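Local coordinates for PILI retraction protein PILT (Thermus thermophilus, PDB 5FL3), which probably binds and hydrolyses ATP to power retraction of pili, at residues 61-66 with 80-85; 261-266 with 305-310; 316-321 with 328-333. All coordinates share one frame; numbering follows the deposited sequence.

Interaction 1: residues 61-66 with 80-85; sequences RALLTP and FAYTIP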
ATOM      1  N   ARG A  61     -19.431   6.563 -23.394  1.00 48.88           N
ATOM      2  CA  ARG A  61     -20.349   5.655 -24.079  1.00 51.69           C
ATOM      3  C   ARG A  61     -19.605   4.515 -24.782  1.00 53.42           C
ATOM      4  O   ARG A  61     -20.141   3.411 -24.920  1.00 59.25           O
ATOM      5  CB  ARG A  61     -21.220   6.417 -25.080  1.00 58.05           C
ATOM      6  CG  ARG A  61     -22.049   7.505 -24.446  1.00 59.44           C
ATOM      7  CD  ARG A  61     -23.251   7.954 -25.282  1.00 63.28           C
ATOM      8  NE  ARG A  61     -24.006   8.949 -24.516  1.00 70.55           N
ATOM      9  CZ  ARG A  61     -24.987   8.656 -23.663  1.00 71.52           C
ATOM     10  NH1 ARG A  61     -25.365   7.393 -23.494  1.00 75.75           N
ATOM     11  NH2 ARG A  61     -25.600   9.622 -22.986  1.00 59.94           N
ATOM     12  N   ALA A  62     -18.369   4.783 -25.203  1.00 48.38           N
ATOM     13  CA  ALA A  62     -17.532   3.783 -25.859  1.00 45.86           C
ATOM     14  C   ALA A  62     -17.036   2.712 -24.895  1.00 50.98           C
ATOM     15  O   ALA A  62     -16.636   1.635 -25.324  1.00 57.44           O
ATOM     16  CB  ALA A  62     -16.357   4.450 -26.525  1.00 47.26           C
ATOM     17  N   LEU A  63     -17.054   3.006 -23.599  1.00 51.55           N
ATOM     18  CA  LEU A  63     -16.552   2.075 -22.594  1.00 53.21           C
ATOM     19  C   LEU A  63     -17.633   1.200 -21.949  1.00 53.12           C
ATOM     20  O   LEU A  63     -17.337   0.138 -21.412  1.00 56.16           O
ATOM     21  CB  LEU A  63     -15.805   2.845 -21.504  1.00 48.84           C
ATOM     22  CG  LEU A  63     -14.529   3.506 -22.012  1.00 51.43           C
ATOM     23  CD1 LEU A  63     -13.804   4.167 -20.873  1.00 48.35           C
ATOM     24  CD2 LEU A  63     -13.644   2.478 -22.685  1.00 49.23           C
ATOM     25  N   LEU A  64     -18.880   1.644 -22.005  1.00 51.71           N
ATOM     26  CA  LEU A  64     -19.963   0.949 -21.326  1.00 53.06           C
ATOM     27  C   LEU A  64     -20.678  -0.081 -22.196  1.00 55.96           C
ATOM     28  O   LEU A  64     -20.791   0.075 -23.406  1.00 56.09           O
ATOM     29  CB  LEU A  64     -20.990   1.957 -20.826  1.00 54.76           C
ATOM     30  CG  LEU A  64     -20.495   2.972 -19.815  1.00 55.30           C
ATOM     31  CD1 LEU A  64     -21.589   3.998 -19.580  1.00 51.31           C
ATOM     32  CD2 LEU A  64     -20.089   2.253 -18.522  1.00 53.52           C
ATOM     33  N   THR A  65     -21.188  -1.125 -21.557  1.00 57.33           N
ATOM     34  CA  THR A  65     -22.038  -2.086 -22.233  1.00 57.99           C
ATOM     35  C   THR A  65     -23.419  -1.452 -22.360  1.00 62.75           C
ATOM     36  O   THR A  65     -23.736  -0.510 -21.622  1.00 61.58           O
ATOM     37  CB  THR A  65     -22.105  -3.423 -21.469  1.00 60.32           C
ATOM     38  OG1 THR A  65     -22.850  -3.252 -20.254  1.00 57.09           O
ATOM     39  CG2 THR A  65     -20.692  -3.927 -21.150  1.00 57.37           C
ATOM     40  N   PRO A  66     -24.237  -1.933 -23.315  1.00 65.47           N
ATOM     41  CA  PRO A  66     -25.550  -1.305 -23.514  1.00 64.53           C
ATOM     42  C   PRO A  66     -26.445  -1.315 -22.269  1.00 61.98           C
ATOM     43  O   PRO A  66     -27.208  -0.363 -22.057  1.00 59.71           O
ATOM     44  CB  PRO A  66     -26.154  -2.134 -24.648  1.00 61.40           C
ATOM     45  CG  PRO A  66     -24.953  -2.539 -25.459  1.00 57.18           C
ATOM     46  CD  PRO A  66     -23.895  -2.847 -24.425  1.00 61.04           C
ATOM     47  N   PHE A  80     -17.095   0.844 -12.559  1.00 45.86           N
ATOM     48  CA  PHE A  80     -17.129  -0.351 -13.411  1.00 47.13           C
ATOM     49  C   PHE A  80     -15.751  -0.834 -13.918  1.00 48.02           C
ATOM     50  O   PHE A  80     -14.799  -0.058 -14.055  1.00 46.53           O
ATOM     51  CB  PHE A  80     -18.069  -0.107 -14.611  1.00 45.10           C
ATOM     52  CG  PHE A  80     -17.578   0.947 -15.573  1.00 50.85           C
ATOM     53  CD1 PHE A  80     -17.876   2.294 -15.370  1.00 46.91           C
ATOM     54  CD2 PHE A  80     -16.807   0.597 -16.675  1.00 48.36           C
ATOM     55  CE1 PHE A  80     -17.419   3.262 -16.242  1.00 41.87           C
ATOM     56  CE2 PHE A  80     -16.348   1.565 -17.549  1.00 51.25           C
ATOM     57  CZ  PHE A  80     -16.657   2.903 -17.325  1.00 46.76           C
ATOM     58  N   ALA A  81     -15.662  -2.131 -14.199  1.00 48.68           N
ATOM     59  CA  ALA A  81     -14.448  -2.715 -14.765  1.00 48.09           C
ATOM     60  C   ALA A  81     -14.416  -2.604 -16.285  1.00 45.99           C
ATOM     61  O   ALA A  81     -15.442  -2.657 -16.951  1.00 47.58           O
ATOM     62  CB  ALA A  81     -14.320  -4.174 -14.351  1.00 39.82           C
ATOM     63  N   TYR A  82     -13.225  -2.461 -16.838  1.00 45.58           N
ATOM     64  CA  TYR A  82     -13.085  -2.429 -18.276  1.00 43.77           C
ATOM     65  C   TYR A  82     -11.721  -2.980 -18.668  1.00 49.26           C
ATOM     66  O   TYR A  82     -10.707  -2.648 -18.053  1.00 45.61           O
ATOM     67  CB  TYR A  82     -13.278  -1.016 -18.806  1.00 46.18           C
ATOM     68  CG  TYR A  82     -12.864  -0.870 -20.248  1.00 52.12           C
ATOM     69  CD1 TYR A  82     -13.707  -1.274 -21.280  1.00 51.08           C
ATOM     70  CD2 TYR A  82     -11.629  -0.331 -20.581  1.00 52.83           C
ATOM     71  CE1 TYR A  82     -13.325  -1.151 -22.595  1.00 48.99           C
ATOM     72  CE2 TYR A  82     -11.239  -0.203 -21.896  1.00 54.34           C
ATOM     73  CZ  TYR A  82     -12.089  -0.615 -22.898  1.00 55.87           C
ATOM     74  OH  TYR A  82     -11.692  -0.479 -24.208  1.00 63.23           O
ATOM     75  N   THR A  83     -11.693  -3.831 -19.686  1.00 49.71           N
ATOM     76  CA  THR A  83     -10.436  -4.451 -20.076  1.00 51.58           C
ATOM     77  C   THR A  83     -10.057  -4.213 -21.533  1.00 51.14           C
ATOM     78  O   THR A  83     -10.883  -4.356 -22.427  1.00 53.02           O
ATOM     79  CB  THR A  83     -10.492  -5.940 -19.838  1.00 50.55           C
ATOM     80  OG1 THR A  83     -11.124  -6.173 -18.580  1.00 52.43           O
ATOM     81  CG2 THR A  83      -9.085  -6.524 -19.829  1.00 53.52           C
ATOM     82  N   ILE A  84      -8.812  -3.826 -21.764  1.00 46.58           N
ATOM     83  CA  ILE A  84      -8.278  -3.864 -23.112  1.00 52.15           C
ATOM     84  C   ILE A  84      -7.409  -5.113 -23.200  1.00 56.42           C
ATOM     85  O   ILE A  84      -6.285  -5.136 -22.671  1.00 54.21           O
ATOM     86  CB  ILE A  84      -7.459  -2.623 -23.466  1.00 51.39           C
ATOM     87  CG1 ILE A  84      -8.277  -1.359 -23.242  1.00 49.54           C
ATOM     88  CG2 ILE A  84      -6.997  -2.680 -24.919  1.00 48.27           C
ATOM     89  CD1 ILE A  84      -7.477  -0.110 -23.507  1.00 50.83           C
ATOM     90  N   PRO A  85      -7.943  -6.169 -23.840  1.00 60.49           N
ATOM     91  CA  PRO A  85      -7.305  -7.493 -23.896  1.00 61.11           C
ATOM     92  C   PRO A  85      -5.804  -7.422 -24.151  1.00 60.52           C
ATOM     93  O   PRO A  85      -5.355  -6.810 -25.118  1.00 59.19           O
ATOM     94  CB  PRO A  85      -8.039  -8.171 -25.049  1.00 59.57           C
ATOM     95  CG  PRO A  85      -9.436  -7.604 -24.942  1.00 54.25           C
ATOM     96  CD  PRO A  85      -9.224  -6.148 -24.577  1.00 55.65           C
TER

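Interaction 2: residues 261-266 with 305-310; sequences QVRVLL and KDEEKT. Unlike the reference sequence in segment 305-310: Thr310 (reference Met).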
ATOM      1  N   GLN A 261      -3.684  -4.562  28.061  1.00 55.59           N
ATOM      2  CA  GLN A 261      -4.095  -5.770  27.348  1.00 52.71           C
ATOM      3  C   GLN A 261      -3.626  -5.660  25.910  1.00 51.39           C
ATOM      4  O   GLN A 261      -3.027  -6.584  25.369  1.00 48.98           O
ATOM      5  CB  GLN A 261      -5.613  -5.983  27.390  1.00 51.70           C
ATOM      6  CG  GLN A 261      -6.124  -6.563  28.696  1.00 58.25           C
ATOM      7  CD  GLN A 261      -5.310  -7.767  29.156  1.00 59.28           C
ATOM      8  OE1 GLN A 261      -4.345  -7.622  29.908  1.00 59.74           O
ATOM      9  NE2 GLN A 261      -5.702  -8.963  28.713  1.00 58.05           N
ATOM     10  N   VAL A 262      -3.888  -4.507  25.304  1.00 51.10           N
ATOM     11  CA  VAL A 262      -3.517  -4.271  23.916  1.00 47.99           C
ATOM     12  C   VAL A 262      -1.981  -4.363  23.721  1.00 48.40           C
ATOM     13  O   VAL A 262      -1.514  -4.989  22.760  1.00 44.21           O
ATOM     14  CB  VAL A 262      -4.081  -2.913  23.435  1.00 48.70           C
ATOM     15  CG1 VAL A 262      -3.868  -2.729  21.963  1.00 46.52           C
ATOM     16  CG2 VAL A 262      -5.569  -2.853  23.721  1.00 48.27           C
ATOM     17  N   ARG A 263      -1.195  -3.794  24.637  1.00 48.40           N
ATOM     18  CA  ARG A 263       0.264  -3.932  24.552  1.00 44.37           C
ATOM     19  C   ARG A 263       0.689  -5.381  24.584  1.00 47.56           C
ATOM     20  O   ARG A 263       1.537  -5.809  23.797  1.00 42.70           O
ATOM     21  CB  ARG A 263       0.964  -3.201  25.684  1.00 50.53           C
ATOM     22  CG  ARG A 263       0.801  -1.723  25.647  1.00 54.63           C
ATOM     23  CD  ARG A 263       1.902  -1.055  26.423  1.00 51.86           C
ATOM     24  NE  ARG A 263       1.725   0.382  26.351  1.00 55.06           N
ATOM     25  CZ  ARG A 263       2.435   1.172  25.556  1.00 57.53           C
ATOM     26  NH1 ARG A 263       3.381   0.641  24.787  1.00 47.79           N
ATOM     27  NH2 ARG A 263       2.201   2.485  25.543  1.00 59.01           N
ATOM     28  N   VAL A 264       0.113  -6.131  25.520  1.00 51.90           N
ATOM     29  CA  VAL A 264       0.405  -7.555  25.623  1.00 51.93           C
ATOM     30  C   VAL A 264       0.087  -8.216  24.293  1.00 42.52           C
ATOM     31  O   VAL A 264       0.928  -8.899  23.712  1.00 46.54           O
ATOM     32  CB  VAL A 264      -0.387  -8.230  26.766  1.00 54.30           C
ATOM     33  CG1 VAL A 264      -0.323  -9.746  26.632  1.00 52.85           C
ATOM     34  CG2 VAL A 264       0.155  -7.782  28.130  1.00 49.13           C
ATOM     35  N   LEU A 265      -1.114  -7.962  23.795  1.00 43.79           N
ATOM     36  CA  LEU A 265      -1.540  -8.506  22.513  1.00 44.40           C
ATOM     37  C   LEU A 265      -0.627  -8.031  21.388  1.00 42.63           C
ATOM     38  O   LEU A 265      -0.177  -8.834  20.566  1.00 39.98           O
ATOM     39  CB  LEU A 265      -2.992  -8.125  22.227  1.00 38.77           C
ATOM     40  CG  LEU A 265      -3.625  -8.673  20.951  1.00 43.96           C
ATOM     41  CD1 LEU A 265      -3.587 -10.195  20.898  1.00 39.90           C
ATOM     42  CD2 LEU A 265      -5.053  -8.172  20.829  1.00 44.48           C
ATOM     43  N   LEU A 266      -0.336  -6.734  21.358  1.00 38.93           N
ATOM     44  CA  LEU A 266       0.504  -6.208  20.294  1.00 38.12           C
ATOM     45  C   LEU A 266       1.924  -6.787  20.356  1.00 43.82           C
ATOM     46  O   LEU A 266       2.447  -7.271  19.345  1.00 42.28           O
ATOM     47  CB  LEU A 266       0.538  -4.686  20.340  1.00 40.33           C
ATOM     48  CG  LEU A 266       1.362  -3.982  19.250  1.00 39.85           C
ATOM     49  CD1 LEU A 266       1.001  -4.452  17.852  1.00 32.91           C
ATOM     50  CD2 LEU A 266       1.178  -2.492  19.366  1.00 35.14           C
ATOM     51  N   LYS A 305       5.810  -4.146  25.221  1.00 51.66           N
ATOM     52  CA  LYS A 305       4.931  -4.579  26.288  1.00 53.35           C
ATOM     53  C   LYS A 305       4.991  -3.612  27.476  1.00 54.86           C
ATOM     54  O   LYS A 305       4.038  -3.519  28.251  1.00 56.44           O
ATOM     55  CB  LYS A 305       5.288  -6.017  26.689  1.00 51.30           C
ATOM     56  CG  LYS A 305       4.655  -6.505  27.966  1.00 57.67           C
ATOM     57  CD  LYS A 305       4.993  -7.965  28.240  1.00 60.67           C
ATOM     58  CE  LYS A 305       4.476  -8.413  29.623  1.00 67.49           C
ATOM     59  NZ  LYS A 305       4.337  -7.311  30.667  1.00 58.71           N
ATOM     60  N   ASP A 306       6.091  -2.868  27.577  1.00 52.16           N
ATOM     61  CA  ASP A 306       6.319  -1.923  28.669  1.00 58.01           C
ATOM     62  C   ASP A 306       6.283  -0.475  28.186  1.00 58.99           C
ATOM     63  O   ASP A 306       7.179  -0.043  27.468  1.00 58.23           O
ATOM     64  CB  ASP A 306       7.669  -2.210  29.336  1.00 64.11           C
ATOM     65  CG  ASP A 306       7.871  -1.438  30.654  1.00 67.76           C
ATOM     66  OD1 ASP A 306       7.176  -0.422  30.899  1.00 64.35           O
ATOM     67  OD2 ASP A 306       8.746  -1.864  31.449  1.00 67.96           O
ATOM     68  N   GLU A 307       5.277   0.282  28.614  1.00 57.43           N
ATOM     69  CA  GLU A 307       5.099   1.660  28.158  1.00 61.60           C
ATOM     70  C   GLU A 307       6.300   2.591  28.430  1.00 65.06           C
ATOM     71  O   GLU A 307       6.556   3.530  27.667  1.00 60.68           O
ATOM     72  CB  GLU A 307       3.838   2.251  28.786  1.00 57.07           C
ATOM     73  CG  GLU A 307       3.765   3.756  28.697  1.00 64.75           C
ATOM     74  CD  GLU A 307       2.406   4.295  29.088  1.00 80.03           C
ATOM     75  OE1 GLU A 307       1.554   3.505  29.562  1.00 74.59           O
ATOM     76  OE2 GLU A 307       2.187   5.516  28.916  1.00 91.47           O
ATOM     77  N   GLU A 308       7.042   2.322  29.499  1.00 66.81           N
ATOM     78  CA  GLU A 308       8.171   3.173  29.867  1.00 67.50           C
ATOM     79  C   GLU A 308       9.391   2.919  28.985  1.00 65.41           C
ATOM     80  O   GLU A 308      10.228   3.803  28.799  1.00 62.60           O
ATOM     81  CB  GLU A 308       8.537   2.966  31.338  1.00 68.90           C
ATOM     82  CG  GLU A 308       7.476   3.460  32.301  1.00 75.42           C
ATOM     83  CD  GLU A 308       7.683   2.936  33.705  1.00 85.97           C
ATOM     84  OE1 GLU A 308       8.688   2.228  33.929  1.00 90.87           O
ATOM     85  OE2 GLU A 308       6.841   3.223  34.582  1.00 87.82           O
ATOM     86  N   LYS A 309       9.488   1.714  28.434  1.00 64.93           N
ATOM     87  CA  LYS A 309      10.646   1.359  27.626  1.00 61.32           C
ATOM     88  C   LYS A 309      10.346   1.457  26.128  1.00 59.59           C
ATOM     89  O   LYS A 309      11.195   1.134  25.294  1.00 61.34           O
ATOM     90  CB  LYS A 309      11.134  -0.053  27.985  1.00 65.39           C
ATOM     91  CG  LYS A 309      11.215  -0.336  29.493  1.00 68.70           C
ATOM     92  CD  LYS A 309      11.711  -1.757  29.794  1.00 68.99           C
ATOM     93  CE  LYS A 309      13.241  -1.806  29.922  1.00 79.25           C
ATOM     94  NZ  LYS A 309      13.840  -3.143  29.572  1.00 78.05           N
ATOM     95  N   THR A 310       9.147   1.918  25.787  1.00 61.19           N
ATOM     96  CA  THR A 310       8.692   1.902  24.391  1.00 59.37           C
ATOM     97  C   THR A 310       9.449   2.890  23.492  1.00 57.88           C
ATOM     98  O   THR A 310       9.759   2.559  22.347  1.00 58.95           O
ATOM     99  CB  THR A 310       7.179   2.180  24.291  1.00 58.11           C
ATOM    100  OG1 THR A 310       6.456   1.089  24.867  1.00 58.41           O
ATOM    101  CG2 THR A 310       6.756   2.327  22.844  1.00 57.02           C
TER

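Interaction 3: residues 316-321 with 328-333; sequences AMMEGS and FDQHLV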
ATOM      1  N   ALA A 316      16.844   0.754  19.551  1.00 53.79           N
ATOM      2  CA  ALA A 316      16.771  -0.635  19.117  1.00 47.43           C
ATOM      3  C   ALA A 316      16.914  -0.775  17.612  1.00 54.98           C
ATOM      4  O   ALA A 316      17.602  -1.677  17.117  1.00 57.40           O
ATOM      5  CB  ALA A 316      15.459  -1.249  19.568  1.00 52.65           C
ATOM      6  N   MET A 317      16.247   0.114  16.884  1.00 52.75           N
ATOM      7  CA  MET A 317      16.310   0.117  15.430  1.00 52.45           C
ATOM      8  C   MET A 317      17.693   0.538  14.920  1.00 58.10           C
ATOM      9  O   MET A 317      18.274  -0.105  14.029  1.00 53.51           O
ATOM     10  CB  MET A 317      15.224   1.038  14.861  1.00 50.24           C
ATOM     11  CG  MET A 317      13.890   0.330  14.659  1.00 48.54           C
ATOM     12  SD  MET A 317      12.581   1.390  14.039  1.00 45.61           S
ATOM     13  CE  MET A 317      12.302   2.417  15.474  1.00 43.59           C
ATOM     14  N   MET A 318      18.219   1.612  15.501  1.00 57.41           N
ATOM     15  CA  MET A 318      19.506   2.143  15.084  1.00 55.05           C
ATOM     16  C   MET A 318      20.647   1.151  15.281  1.00 54.43           C
ATOM     17  O   MET A 318      21.656   1.228  14.597  1.00 54.78           O
ATOM     18  CB  MET A 318      19.787   3.437  15.829  1.00 56.35           C
ATOM     19  CG  MET A 318      18.751   4.499  15.545  1.00 56.86           C
ATOM     20  SD  MET A 318      19.098   6.075  16.332  1.00 61.54           S
ATOM     21  CE  MET A 318      20.609   6.536  15.489  1.00 57.98           C
ATOM     22  N   GLU A 319      20.476   0.207  16.199  1.00 53.47           N
ATOM     23  CA  GLU A 319      21.495  -0.800  16.448  1.00 54.27           C
ATOM     24  C   GLU A 319      21.047  -2.186  15.987  1.00 54.97           C
ATOM     25  O   GLU A 319      21.729  -3.187  16.228  1.00 53.15           O
ATOM     26  CB  GLU A 319      21.835  -0.851  17.936  1.00 60.11           C
ATOM     27  CG  GLU A 319      22.466   0.415  18.509  1.00 63.54           C
ATOM     28  CD  GLU A 319      22.032   0.671  19.961  1.00 80.03           C
ATOM     29  OE1 GLU A 319      21.894  -0.306  20.753  1.00 80.07           O
ATOM     30  OE2 GLU A 319      21.812   1.858  20.309  1.00 78.37           O
ATOM     31  N   GLY A 320      19.895  -2.253  15.330  1.00 53.75           N
ATOM     32  CA  GLY A 320      19.283  -3.543  15.052  1.00 54.57           C
ATOM     33  C   GLY A 320      19.596  -4.161  13.707  1.00 50.46           C
ATOM     34  O   GLY A 320      18.972  -5.146  13.315  1.00 53.26           O
ATOM     35  N   SER A 321      20.578  -3.595  13.014  1.00 51.22           N
ATOM     36  CA  SER A 321      20.871  -3.931  11.622  1.00 49.82           C
ATOM     37  C   SER A 321      21.219  -5.403  11.399  1.00 52.71           C
ATOM     38  O   SER A 321      21.268  -5.888  10.268  1.00 55.52           O
ATOM     39  CB  SER A 321      22.010  -3.045  11.126  1.00 49.13           C
ATOM     40  OG  SER A 321      22.891  -2.751  12.191  1.00 57.17           O
ATOM     41  N   PHE A 328      14.109   5.800   9.798  1.00 46.17           N
ATOM     42  CA  PHE A 328      14.033   6.658   8.625  1.00 53.60           C
ATOM     43  C   PHE A 328      15.266   7.539   8.493  1.00 51.15           C
ATOM     44  O   PHE A 328      15.839   7.630   7.405  1.00 47.90           O
ATOM     45  CB  PHE A 328      12.796   7.548   8.650  1.00 51.19           C
ATOM     46  CG  PHE A 328      11.758   7.143   7.668  1.00 53.09           C
ATOM     47  CD1 PHE A 328      11.692   5.837   7.224  1.00 57.02           C
ATOM     48  CD2 PHE A 328      10.882   8.068   7.144  1.00 61.37           C
ATOM     49  CE1 PHE A 328      10.749   5.442   6.318  1.00 55.77           C
ATOM     50  CE2 PHE A 328       9.938   7.669   6.223  1.00 60.36           C
ATOM     51  CZ  PHE A 328       9.846   6.365   5.815  1.00 52.53           C
ATOM     52  N   ASP A 329      15.658   8.187   9.593  1.00 51.38           N
ATOM     53  CA  ASP A 329      16.745   9.150   9.545  1.00 48.71           C
ATOM     54  C   ASP A 329      18.028   8.434   9.170  1.00 52.20           C
ATOM     55  O   ASP A 329      18.892   9.019   8.521  1.00 52.38           O
ATOM     56  CB  ASP A 329      16.898   9.891  10.873  1.00 53.77           C
ATOM     57  CG  ASP A 329      15.740  10.842  11.150  1.00 57.19           C
ATOM     58  OD1 ASP A 329      14.929  11.048  10.218  1.00 51.06           O
ATOM     59  OD2 ASP A 329      15.667  11.395  12.283  1.00 58.32           O
ATOM     60  N   GLN A 330      18.139   7.159   9.541  1.00 51.21           N
ATOM     61  CA  GLN A 330      19.286   6.349   9.123  1.00 49.37           C
ATOM     62  C   GLN A 330      19.253   6.033   7.636  1.00 46.62           C
ATOM     63  O   GLN A 330      20.259   6.149   6.956  1.00 51.53           O
ATOM     64  CB  GLN A 330      19.364   5.038   9.909  1.00 48.44           C
ATOM     65  CG  GLN A 330      19.940   5.167  11.303  1.00 48.19           C
ATOM     66  CD  GLN A 330      19.896   3.854  12.053  1.00 55.72           C
ATOM     67  OE1 GLN A 330      18.841   3.235  12.175  1.00 56.37           O
ATOM     68  NE2 GLN A 330      21.045   3.413  12.551  1.00 55.83           N
ATOM     69  N   HIS A 331      18.102   5.632   7.123  1.00 49.69           N
ATOM     70  CA  HIS A 331      18.048   5.240   5.724  1.00 49.14           C
ATOM     71  C   HIS A 331      18.224   6.454   4.827  1.00 48.54           C
ATOM     72  O   HIS A 331      18.734   6.324   3.716  1.00 50.90           O
ATOM     73  CB  HIS A 331      16.739   4.517   5.397  1.00 44.56           C
ATOM     74  CG  HIS A 331      16.736   3.856   4.054  1.00 46.32           C
ATOM     75  ND1 HIS A 331      15.688   3.972   3.164  1.00 45.46           N
ATOM     76  CD2 HIS A 331      17.659   3.076   3.440  1.00 50.66           C
ATOM     77  CE1 HIS A 331      15.966   3.295   2.065  1.00 47.33           C
ATOM     78  NE2 HIS A 331      17.157   2.739   2.207  1.00 47.54           N
ATOM     79  N   LEU A 332      17.815   7.627   5.316  1.00 47.77           N
ATOM     80  CA  LEU A 332      17.866   8.868   4.530  1.00 48.68           C
ATOM     81  C   LEU A 332      19.305   9.312   4.286  1.00 53.69           C
ATOM     82  O   LEU A 332      19.681   9.631   3.154  1.00 48.84           O
ATOM     83  CB  LEU A 332      17.096   9.987   5.223  1.00 44.82           C
ATOM     84  CG  LEU A 332      15.572   9.949   5.089  1.00 50.29           C
ATOM     85  CD1 LEU A 332      14.925  10.985   6.001  1.00 50.68           C
ATOM     86  CD2 LEU A 332      15.118  10.142   3.635  1.00 46.13           C
ATOM     87  N   VAL A 333      20.091   9.342   5.361  1.00 53.60           N
ATOM     88  CA  VAL A 333      21.541   9.484   5.277  1.00 53.87           C
ATOM     89  C   VAL A 333      22.106   8.590   4.171  1.00 54.90           C
ATOM     90  O   VAL A 333      22.796   9.063   3.261  1.00 53.11           O
ATOM     91  CB  VAL A 333      22.212   9.131   6.623  1.00 51.09           C
ATOM     92  CG1 VAL A 333      23.640   8.699   6.410  1.00 51.73           C
ATOM     93  CG2 VAL A 333      22.129  10.308   7.591  1.00 54.33           C
TER

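Interaction 1: residues 61-66 with 80-85
Leu63, toward the end of helix 53-63, and Tyr82, on strand 78-84, mark the closest approach of the two backbones, their CA atoms 7.1 Å apart, so side chains must bridge the gap. They do it as two leucine methyls set over two aromatic rings. CD2 of Leu63 sits over one face of the Tyr82 ring, 3.6 Å from its centroid and displaced toward the rim on the side of CZ. Leu64 makes a more centred CH-pi contact, with its CD2 3.6 Å from the centroid of the Phe80 ring and only 11° off the ring normal. The leucine and aromatic side chains cross at about a right angle in both pairs. Phe80 reaches this methyl because CG is placed between its backbone N and carbonyl carbon (chi1 66°); the CB of Leu63 approaches the same ring obliquely, 4.2 Å from CE2. With only a methyl group at Phe80, as in an alanine, Leu64 CD2 is likely to lose the ring face it lies on, and a gap would open beside Leu63 CB. No hydrogen bond crosses the contact, which rests on carbon-to-ring packing. Strand 88-97 pairs with strand 78-84 through Cys92 and Phe90. Around the leucines, Leu69 and Leu72 of helix 66-72 meet Leu64, Leu103 and Met105 of strand 100-108 reach Leu63, and Val13 of helix 11-21 touches Tyr82, so helices pack against the antiparallel sheet at its outermost strand.

Interaction 2: residues 261-266 with 305-310
Every close contact here involves Arg263, which reaches out from helix 259-269 over the turn that follows helix 298-305, where its CA lies 5.0 Å from that of Lys305. The close part is built on the arginine's length. With CG anti to the carbonyl carbon (chi1 -65°) and the chain extended from CG to NE, CD passes 3.7 Å from the backbone O of Lys305. CB of Glu307 covers one face of the guanidinium, offset toward the rim and 3.6 Å from NH2. NH1 donates to the carbonyl O of Leu304 and also lies 3.1 Å from Thr310 OG1; Thr310 OG1 is itself hydrogen-bonded to Leu303 O. The turn is shaped from within by an Asx turn, in which Asp306 OD1 accepts the backbone N of Glu308 at 3.1 Å, from above the carboxylate plane. The outer side is looser. The exposed Glu307 chain runs extended past the guanidinium, its carboxylate plane turned 22° from it, with OE1 4.2 Å from Arg263 NH2 and well out of the guanidinium plane, so the opposite charges merely lie near each other. Lys305 CB starts out away from the helix; its closest touch is through the backbone O, and the exposed side chain lies on the rim. A cation set against the carbonyls that end helix 298-305 probably offsets their partial negative charge, so the chemistry implies a helix-end interaction more than a pairing of charges with Glu307.

Interaction 3: residues 316-321 with 328-333
Gln330 and Met318 form a polar helix-to-helix tie in the C-terminal part of the chain, where helix 313-318 ends and, after a short loop, helix 328-337 begins. The CA atoms of these two residues are 7.3 Å apart, and the glutamine spans the distance. Its CG lies anti to the carbonyl carbon (chi1 -79°) and the chain runs on extended, which carries the amide to the end of the neighbouring helix. There NE2 donates to the backbone O of Met318 over 3.1 Å, with an N-H...O angle of 156°. The donor approaches from the side of the carbonyl and in its plane, so the N-H, with its acceptor within 11° of the amide plane of Gln330, points at a lone pair of the carbonyl. The amide lies obliquely across Met318, over its CA and near CB and CG, with OE1 of Gln330 3.6 Å from CG of Met318. The other end of the amide is used too, since OE1 accepts the backbone N of Thr327, the residue just before helix 328-337. Leu359 of helix 353-361 touches both Met318 and Gln330, and Met317 packs on Glu292 and Leu294 of strand 287-295. One side-chain amide thus serves two backbone groups, accepting an N-H at the start of its own helix and donating to a carbonyl at the end of the preceding one; gripped at both ends, it is probably fixed in its rotation and holds the two helix ends in a defined relation.

How the interactions relate
The three contacts are separate, and they follow one another along the chain. Interaction 1 belongs to the N-terminal sheet region, across the chain's centre from the others: its centre is 51 Å from that of interaction 2 and 48 Å from that of interaction 3. Interactions 2 and 3 are neighbours, with centres 22 Å apart and nearest atoms about 7 Å apart; helix 313-318 leads from the turn at 305-310 into segment 316-321. All three lie away from the ADP pocket. Links to it are indirect: helix 259-269 leads into strand 270-280, which carries Leu278, and His331 ND1 is hydrogen-bonded to Leu291 N on strand 287-295, which carries Arg287 and Leu289.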